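Local atomic coordinates of putative Lipoprotein (Shewanella oneidensis, PDB entry 3U24), a protein that is of unknown function but binds zinc and calcium ions and is probably related to zinc metallopeptidases. Residues A279-F290 with N298-L309. Sequence-based numbering, arbitrary orientation.
Sequences AKITDKLWPKYF and NKIAIRQLIDKL
Leu305 enters helix 279-289 as a knob among Thr282, Leu285, Trp286 and Tyr289, a worked example of how two helices joined by a short loop pack through a branched side chain. Its chi1 of -179° swings the branch toward helix 279-289, and chi2 near 51° sends the two methyls to different neighbours. The side chains of Leu305 and Thr282 run past each other in opposite directions, bringing Leu305 CD2 to 3.7 Å from Thr282 CA and also against Leu285 CB, whereas CD1 reaches Tyr289 CD2. The segment axes cross at 61° and approach to 9.5 Å. Beside the knob, Ile302 CG1 lies 3.5 Å from Thr282 OG1, a hydroxyl already bonded to Met278 O one turn back.

Toward the other end, Leu309 places CD2 over one face of the Tyr289 ring in a CH-pi contact, 3.7 Å from its centroid; the aliphatic part of Lys288 takes the opposite face, while Glu460 of helix 459-485 holds the phenol OH. Trp286 and Phe290 turn their rims to helix 298-309: Trp286 CZ3 comes edge-on to Ala301 O (3.5 Å), and Phe290 CZ likewise to Gln304 O (3.7 Å).

No direct hydrogen bond joins the two segments. A water bridges Asp283 OD1 and Asn298 OD1, and Lys294 pairs with the same carboxylate. Within this DUF885 region, Tyr289 lies about 9 Å from a bound zinc ion (side chain to metal), and Leu305 and Leu309 also touch Leu463. The chemistry is that of two consecutive helices packed at a steep angle: apolar side chains and aromatic faces and edges make up most of the contact, with the water bridge at the Ala279 end.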
ATOM      1  N   ALA A 279     -24.764  -6.595  16.657  1.00 31.54           N
ATOM      2  CA  ALA A 279     -26.085  -7.165  16.881  1.00 33.70           C
ATOM      3  C   ALA A 279     -26.773  -6.469  18.057  1.00 34.35           C
ATOM      4  O   ALA A 279     -27.940  -6.124  17.959  1.00 34.71           O
ATOM      5  CB  ALA A 279     -26.020  -8.678  17.095  1.00 33.39           C
ATOM      6  N   LYS A 280     -26.034  -6.216  19.126  1.00 36.18           N
ATOM      7  CA  LYS A 280     -26.564  -5.490  20.287  1.00 38.85           C
ATOM      8  C   LYS A 280     -26.980  -4.094  19.928  1.00 37.71           C
ATOM      9  O   LYS A 280     -28.029  -3.659  20.336  1.00 36.83           O
ATOM     10  CB  LYS A 280     -25.532  -5.396  21.403  1.00 41.72           C
ATOM     11  CG  LYS A 280     -25.316  -6.714  22.136  1.00 46.28           C
ATOM     12  CD  LYS A 280     -24.150  -6.636  23.132  1.00 48.56           C
ATOM     13  CE  LYS A 280     -23.717  -8.038  23.592  1.00 51.61           C
ATOM     14  NZ  LYS A 280     -22.230  -8.228  23.505  1.00 54.04           N
ATOM     15  N   ILE A 281     -26.162  -3.379  19.157  1.00 36.84           N
ATOM     16  CA  ILE A 281     -26.526  -2.027  18.815  1.00 36.05           C
ATOM     17  C   ILE A 281     -27.779  -2.051  17.966  1.00 36.88           C
ATOM     18  O   ILE A 281     -28.675  -1.193  18.134  1.00 38.14           O
ATOM     19  CB  ILE A 281     -25.405  -1.248  18.112  1.00 35.55           C
ATOM     20  CG1 ILE A 281     -24.201  -1.126  19.055  1.00 35.48           C
ATOM     21  CG2 ILE A 281     -25.890   0.141  17.711  1.00 33.16           C
ATOM     22  CD1 ILE A 281     -22.920  -0.631  18.407  1.00 33.83           C
ATOM     23  N   THR A 282     -27.860  -3.035  17.077  1.00 35.25           N
ATOM     24  CA  THR A 282     -28.928  -3.074  16.114  1.00 36.09           C
ATOM     25  C   THR A 282     -30.236  -3.305  16.852  1.00 39.50           C
ATOM     26  O   THR A 282     -31.192  -2.608  16.583  1.00 39.72           O
ATOM     27  CB  THR A 282     -28.618  -4.099  15.010  1.00 35.89           C
ATOM     28  OG1 THR A 282     -27.490  -3.610  14.272  1.00 36.04           O
ATOM     29  CG2 THR A 282     -29.787  -4.310  14.046  1.00 34.16           C
ATOM     30  N   ASP A 283     -30.243  -4.229  17.823  1.00 43.13           N
ATOM     31  CA  ASP A 283     -31.391  -4.450  18.711  1.00 47.40           C
ATOM     32  C   ASP A 283     -31.892  -3.145  19.360  1.00 45.83           C
ATOM     33  O   ASP A 283     -33.070  -2.905  19.381  1.00 46.53           O
ATOM     34  CB  ASP A 283     -31.080  -5.497  19.829  1.00 52.72           C
ATOM     35  CG  ASP A 283     -30.897  -6.961  19.293  1.00 57.11           C
ATOM     36  OD1 ASP A 283     -31.266  -7.258  18.126  1.00 60.41           O
ATOM     37  OD2 ASP A 283     -30.370  -7.825  20.058  1.00 59.85           O
ATOM     38  N   LYS A 284     -30.987  -2.312  19.877  1.00 45.17           N
ATOM     39  CA  LYS A 284     -31.359  -1.074  20.568  1.00 43.95           C
ATOM     40  C   LYS A 284     -31.861  -0.009  19.584  1.00 43.92           C
ATOM     41  O   LYS A 284     -32.816   0.710  19.866  1.00 45.80           O
ATOM     42  CB  LYS A 284     -30.188  -0.533  21.390  1.00 42.41           C
ATOM     43  N   LEU A 285     -31.259   0.073  18.408  1.00 42.22           N
ATOM     44  CA  LEU A 285     -31.616   1.135  17.465  1.00 40.67           C
ATOM     45  C   LEU A 285     -32.797   0.798  16.565  1.00 42.01           C
ATOM     46  O   LEU A 285     -33.436   1.700  16.038  1.00 43.07           O
ATOM     47  CB  LEU A 285     -30.422   1.466  16.585  1.00 39.99           C
ATOM     48  CG  LEU A 285     -29.319   2.327  17.197  1.00 38.58           C
ATOM     49  CD1 LEU A 285     -28.156   2.406  16.208  1.00 35.78           C
ATOM     50  CD2 LEU A 285     -29.866   3.704  17.543  1.00 36.91           C
ATOM     51  N   TRP A 286     -33.104  -0.482  16.379  1.00 41.92           N
ATOM     52  CA  TRP A 286     -34.132  -0.885  15.407  1.00 43.39           C
ATOM     53  C   TRP A 286     -35.449  -0.119  15.457  1.00 45.92           C
ATOM     54  O   TRP A 286     -35.906   0.400  14.422  1.00 45.64           O
ATOM     55  CB  TRP A 286     -34.415  -2.385  15.497  1.00 45.00           C
ATOM     56  CG  TRP A 286     -35.232  -2.835  14.338  1.00 44.54           C
ATOM     57  CD1 TRP A 286     -36.621  -2.922  14.266  1.00 44.95           C
ATOM     58  CD2 TRP A 286     -34.752  -3.181  12.998  1.00 42.91           C
ATOM     59  NE1 TRP A 286     -37.005  -3.320  13.020  1.00 44.79           N
ATOM     60  CE2 TRP A 286     -35.935  -3.490  12.212  1.00 44.47           C
ATOM     61  CE3 TRP A 286     -33.523  -3.282  12.411  1.00 43.35           C
ATOM     62  CZ2 TRP A 286     -35.854  -3.884  10.900  1.00 45.23           C
ATOM     63  CZ3 TRP A 286     -33.449  -3.666  11.076  1.00 43.44           C
ATOM     64  CH2 TRP A 286     -34.588  -3.970  10.345  1.00 44.56           C
ATOM     65  N   PRO A 287     -36.075  -0.025  16.643  1.00 47.29           N
ATOM     66  CA  PRO A 287     -37.358   0.663  16.628  1.00 50.45           C
ATOM     67  C   PRO A 287     -37.224   2.139  16.318  1.00 50.89           C
ATOM     68  O   PRO A 287     -38.211   2.756  15.916  1.00 53.19           O
ATOM     69  CB  PRO A 287     -37.921   0.451  18.050  1.00 51.32           C
ATOM     70  CG  PRO A 287     -36.759   0.057  18.885  1.00 50.93           C
ATOM     71  CD  PRO A 287     -35.745  -0.575  17.973  1.00 48.70           C
ATOM     72  N   LYS A 288     -36.026   2.701  16.482  1.00 49.12           N
ATOM     73  CA  LYS A 288     -35.836   4.118  16.249  1.00 47.10           C
ATOM     74  C   LYS A 288     -35.897   4.449  14.747  1.00 46.89           C
ATOM     75  O   LYS A 288     -36.251   5.560  14.391  1.00 47.54           O
ATOM     76  CB  LYS A 288     -34.542   4.598  16.922  1.00 48.01           C
ATOM     77  CG  LYS A 288     -34.109   6.018  16.579  1.00 48.21           C
ATOM     78  CD  LYS A 288     -32.803   6.380  17.289  1.00 48.61           C
ATOM     79  CE  LYS A 288     -32.364   7.814  17.020  1.00 46.73           C
ATOM     80  NZ  LYS A 288     -31.094   8.127  17.731  1.00 47.06           N
ATOM     81  N   TYR A 289     -35.622   3.483  13.872  1.00 45.41           N
ATOM     82  CA  TYR A 289     -35.580   3.724  12.430  1.00 43.95           C
ATOM     83  C   TYR A 289     -36.562   2.920  11.572  1.00 47.54           C
ATOM     84  O   TYR A 289     -36.686   3.176  10.372  1.00 48.99           O
ATOM     85  CB  TYR A 289     -34.165   3.418  11.939  1.00 42.01           C
ATOM     86  CG  TYR A 289     -33.153   4.403  12.462  1.00 39.19           C
ATOM     87  CD1 TYR A 289     -33.041   5.674  11.886  1.00 38.57           C
ATOM     88  CD2 TYR A 289     -32.347   4.097  13.545  1.00 37.73           C
ATOM     89  CE1 TYR A 289     -32.128   6.594  12.353  1.00 37.44           C
ATOM     90  CE2 TYR A 289     -31.424   5.014  14.026  1.00 36.63           C
ATOM     91  CZ  TYR A 289     -31.321   6.259  13.431  1.00 36.21           C
ATOM     92  OH  TYR A 289     -30.432   7.188  13.904  1.00 34.28           O
ATOM     93  N   PHE A 290     -37.226   1.932  12.160  1.00 50.70           N
ATOM     94  CA  PHE A 290     -38.132   1.044  11.419  1.00 52.42           C
ATOM     95  C   PHE A 290     -39.437   0.838  12.184  1.00 54.99           C
ATOM     96  O   PHE A 290     -39.429   0.780  13.414  1.00 53.98           O
ATOM     97  CB  PHE A 290     -37.485  -0.319  11.256  1.00 51.92           C
ATOM     98  CG  PHE A 290     -36.398  -0.367  10.237  1.00 51.62           C
ATOM     99  CD1 PHE A 290     -35.095  -0.027  10.577  1.00 49.12           C
ATOM    100  CD2 PHE A 290     -36.661  -0.821   8.948  1.00 53.34           C
ATOM    101  CE1 PHE A 290     -34.085  -0.090   9.645  1.00 47.44           C
ATOM    102  CE2 PHE A 290     -35.640  -0.905   8.005  1.00 52.05           C
ATOM    103  CZ  PHE A 290     -34.349  -0.528   8.363  1.00 50.07           C
ATOM    104  N   ASN A 298     -29.913 -11.912  12.788  1.00 48.20           N
ATOM    105  CA  ASN A 298     -29.150 -10.732  13.130  1.00 47.22           C
ATOM    106  C   ASN A 298     -28.451 -10.085  11.941  1.00 44.47           C
ATOM    107  O   ASN A 298     -28.449  -8.878  11.823  1.00 42.76           O
ATOM    108  CB  ASN A 298     -28.087 -11.075  14.180  1.00 47.74           C
ATOM    109  CG  ASN A 298     -28.627 -11.144  15.609  1.00 49.72           C
ATOM    110  OD1 ASN A 298     -29.714 -10.662  15.927  1.00 52.14           O
ATOM    111  ND2 ASN A 298     -27.825 -11.735  16.492  1.00 50.62           N
ATOM    112  N   LYS A 299     -27.853 -10.890  11.074  1.00 44.39           N
ATOM    113  CA  LYS A 299     -27.053 -10.369   9.979  1.00 45.36           C
ATOM    114  C   LYS A 299     -27.874  -9.650   8.897  1.00 45.19           C
ATOM    115  O   LYS A 299     -27.376  -8.702   8.283  1.00 45.13           O
ATOM    116  CB  LYS A 299     -26.160 -11.464   9.381  1.00 47.61           C
ATOM    117  CG  LYS A 299     -24.935 -11.760  10.262  1.00 51.09           C
ATOM    118  CD  LYS A 299     -24.032 -12.862   9.708  1.00 52.55           C
ATOM    119  CE  LYS A 299     -22.943 -13.247  10.700  1.00 53.14           C
ATOM    120  NZ  LYS A 299     -22.337 -14.587  10.411  1.00 54.60           N
ATOM    121  N   ILE A 300     -29.109 -10.091   8.670  1.00 45.14           N
ATOM    122  CA  ILE A 300     -30.018  -9.397   7.763  1.00 46.07           C
ATOM    123  C   ILE A 300     -30.451  -8.091   8.434  1.00 42.62           C
ATOM    124  O   ILE A 300     -30.448  -7.036   7.807  1.00 41.61           O
ATOM    125  CB  ILE A 300     -31.278 -10.247   7.407  1.00 50.44           C
ATOM    126  CG1 ILE A 300     -30.907 -11.505   6.602  1.00 53.77           C
ATOM    127  CG2 ILE A 300     -32.293  -9.436   6.612  1.00 49.49           C
ATOM    128  CD1 ILE A 300     -32.119 -12.300   6.089  1.00 54.84           C
ATOM    129  N   ALA A 301     -30.846  -8.175   9.701  1.00 39.70           N
ATOM    130  CA  ALA A 301     -31.156  -6.989  10.501  1.00 37.26           C
ATOM    131  C   ALA A 301     -30.024  -5.945  10.484  1.00 34.68           C
ATOM    132  O   ALA A 301     -30.253  -4.758  10.223  1.00 33.89           O
ATOM    133  CB  ALA A 301     -31.442  -7.404  11.931  1.00 37.13           C
ATOM    134  N   ILE A 302     -28.806  -6.374  10.779  1.00 33.37           N
ATOM    135  CA  ILE A 302     -27.655  -5.430  10.801  1.00 32.59           C
ATOM    136  C   ILE A 302     -27.468  -4.776   9.426  1.00 32.33           C
ATOM    137  O   ILE A 302     -27.315  -3.570   9.341  1.00 31.05           O
ATOM    138  CB  ILE A 302     -26.370  -6.127  11.234  1.00 31.35           C
ATOM    139  CG1 ILE A 302     -26.461  -6.535  12.712  1.00 32.32           C
ATOM    140  CG2 ILE A 302     -25.150  -5.260  10.992  1.00 29.94           C
ATOM    141  CD1 ILE A 302     -25.383  -7.521  13.106  1.00 30.94           C
ATOM    142  N   ARG A 303     -27.551  -5.574   8.365  1.00 34.46           N
ATOM    143  CA  ARG A 303     -27.408  -5.107   6.980  1.00 38.15           C
ATOM    144  C   ARG A 303     -28.489  -4.085   6.619  1.00 35.99           C
ATOM    145  O   ARG A 303     -28.208  -3.093   5.961  1.00 33.80           O
ATOM    146  CB  ARG A 303     -27.415  -6.303   5.996  1.00 45.38           C
ATOM    147  CG  ARG A 303     -27.299  -5.949   4.501  1.00 53.61           C
ATOM    148  CD  ARG A 303     -25.988  -5.187   4.192  1.00 62.03           C
ATOM    149  NE  ARG A 303     -25.826  -4.791   2.775  1.00 70.58           N
ATOM    150  CZ  ARG A 303     -25.114  -5.441   1.838  1.00 75.12           C
ATOM    151  NH1 ARG A 303     -24.447  -6.571   2.100  1.00 74.10           N
ATOM    152  NH2 ARG A 303     -25.070  -4.943   0.602  1.00 78.99           N
ATOM    153  N   GLN A 304     -29.698  -4.284   7.119  1.00 35.30           N
ATOM    154  CA  GLN A 304     -30.789  -3.396   6.780  1.00 37.00           C
ATOM    155  C   GLN A 304     -30.704  -2.082   7.527  1.00 34.57           C
ATOM    156  O   GLN A 304     -30.957  -1.023   6.956  1.00 33.49           O
ATOM    157  CB  GLN A 304     -32.162  -4.091   6.985  1.00 39.71           C
ATOM    158  CG  GLN A 304     -32.497  -5.058   5.844  1.00 41.48           C
ATOM    159  CD  GLN A 304     -33.773  -5.875   6.058  1.00 45.51           C
ATOM    160  OE1 GLN A 304     -34.569  -5.605   6.965  1.00 45.91           O
ATOM    161  NE2 GLN A 304     -33.968  -6.891   5.213  1.00 46.60           N
ATOM    162  N   LEU A 305     -30.372  -2.144   8.810  1.00 32.41           N
ATOM    163  CA  LEU A 305     -30.152  -0.927   9.573  1.00 30.28           C
ATOM    164  C   LEU A 305     -29.005  -0.160   8.959  1.00 28.31           C
ATOM    165  O   LEU A 305     -29.106   1.011   8.733  1.00 27.82           O
ATOM    166  CB  LEU A 305     -29.853  -1.235  11.047  1.00 30.18           C
ATOM    167  CG  LEU A 305     -29.607  -0.048  11.995  1.00 29.22           C
ATOM    168  CD1 LEU A 305     -30.713   1.001  11.885  1.00 29.32           C
ATOM    169  CD2 LEU A 305     -29.481  -0.553  13.413  1.00 29.36           C
ATOM    170  N   ILE A 306     -27.923  -0.820   8.627  1.00 29.10           N
ATOM    171  CA  ILE A 306     -26.787  -0.097   8.033  1.00 29.48           C
ATOM    172  C   ILE A 306     -27.203   0.568   6.728  1.00 29.72           C
ATOM    173  O   ILE A 306     -26.872   1.733   6.499  1.00 28.68           O
ATOM    174  CB  ILE A 306     -25.577  -1.036   7.797  1.00 31.42           C
ATOM    175  CG1 ILE A 306     -24.898  -1.365   9.145  1.00 31.74           C
ATOM    176  CG2 ILE A 306     -24.528  -0.427   6.832  1.00 30.04           C
ATOM    177  CD1 ILE A 306     -23.793  -2.406   9.011  1.00 33.05           C
ATOM    178  N   ASP A 307     -27.940  -0.147   5.869  1.00 30.67           N
ATOM    179  CA  ASP A 307     -28.348   0.432   4.553  1.00 32.07           C
ATOM    180  C   ASP A 307     -29.198   1.704   4.730  1.00 29.27           C
ATOM    181  O   ASP A 307     -29.087   2.657   3.964  1.00 27.60           O
ATOM    182  CB  ASP A 307     -29.128  -0.580   3.679  1.00 35.89           C
ATOM    183  CG  ASP A 307     -28.237  -1.701   3.089  1.00 39.77           C
ATOM    184  OD1 ASP A 307     -26.969  -1.521   3.024  1.00 39.01           O
ATOM    185  OD2 ASP A 307     -28.839  -2.765   2.714  1.00 42.84           O
ATOM    186  N   LYS A 308     -30.028   1.683   5.753  1.00 27.79           N
ATOM    187  CA  LYS A 308     -30.866   2.807   6.107  1.00 28.10           C
ATOM    188  C   LYS A 308     -30.083   4.003   6.674  1.00 26.90           C
ATOM    189  O   LYS A 308     -30.339   5.157   6.309  1.00 26.52           O
ATOM    190  CB  LYS A 308     -31.876   2.338   7.158  1.00 29.31           C
ATOM    191  CG  LYS A 308     -32.774   3.421   7.773  1.00 30.10           C
ATOM    192  CD  LYS A 308     -33.662   4.147   6.780  1.00 30.58           C
ATOM    193  CE  LYS A 308     -34.813   4.830   7.520  1.00 32.24           C
ATOM    194  NZ  LYS A 308     -35.430   5.908   6.716  1.00 32.14           N
ATOM    195  N   LEU A 309     -29.181   3.733   7.604  1.00 25.80           N
ATOM    196  CA  LEU A 309     -28.337   4.796   8.141  1.00 25.65           C
ATOM    197  C   LEU A 309     -27.460   5.407   7.042  1.00 25.54           C
ATOM    198  O   LEU A 309     -27.211   6.612   7.053  1.00 25.37           O
ATOM    199  CB  LEU A 309     -27.461   4.292   9.283  1.00 24.34           C
ATOM    200  CG  LEU A 309     -28.208   3.857  10.548  1.00 24.81           C
ATOM    201  CD1 LEU A 309     -27.231   3.237  11.551  1.00 23.14           C
ATOM    202  CD2 LEU A 309     -28.977   5.035  11.148  1.00 24.47           C
TER
HETATM  203  O   HOH W   1     -29.922  -7.747  15.739  1.00 51.21           O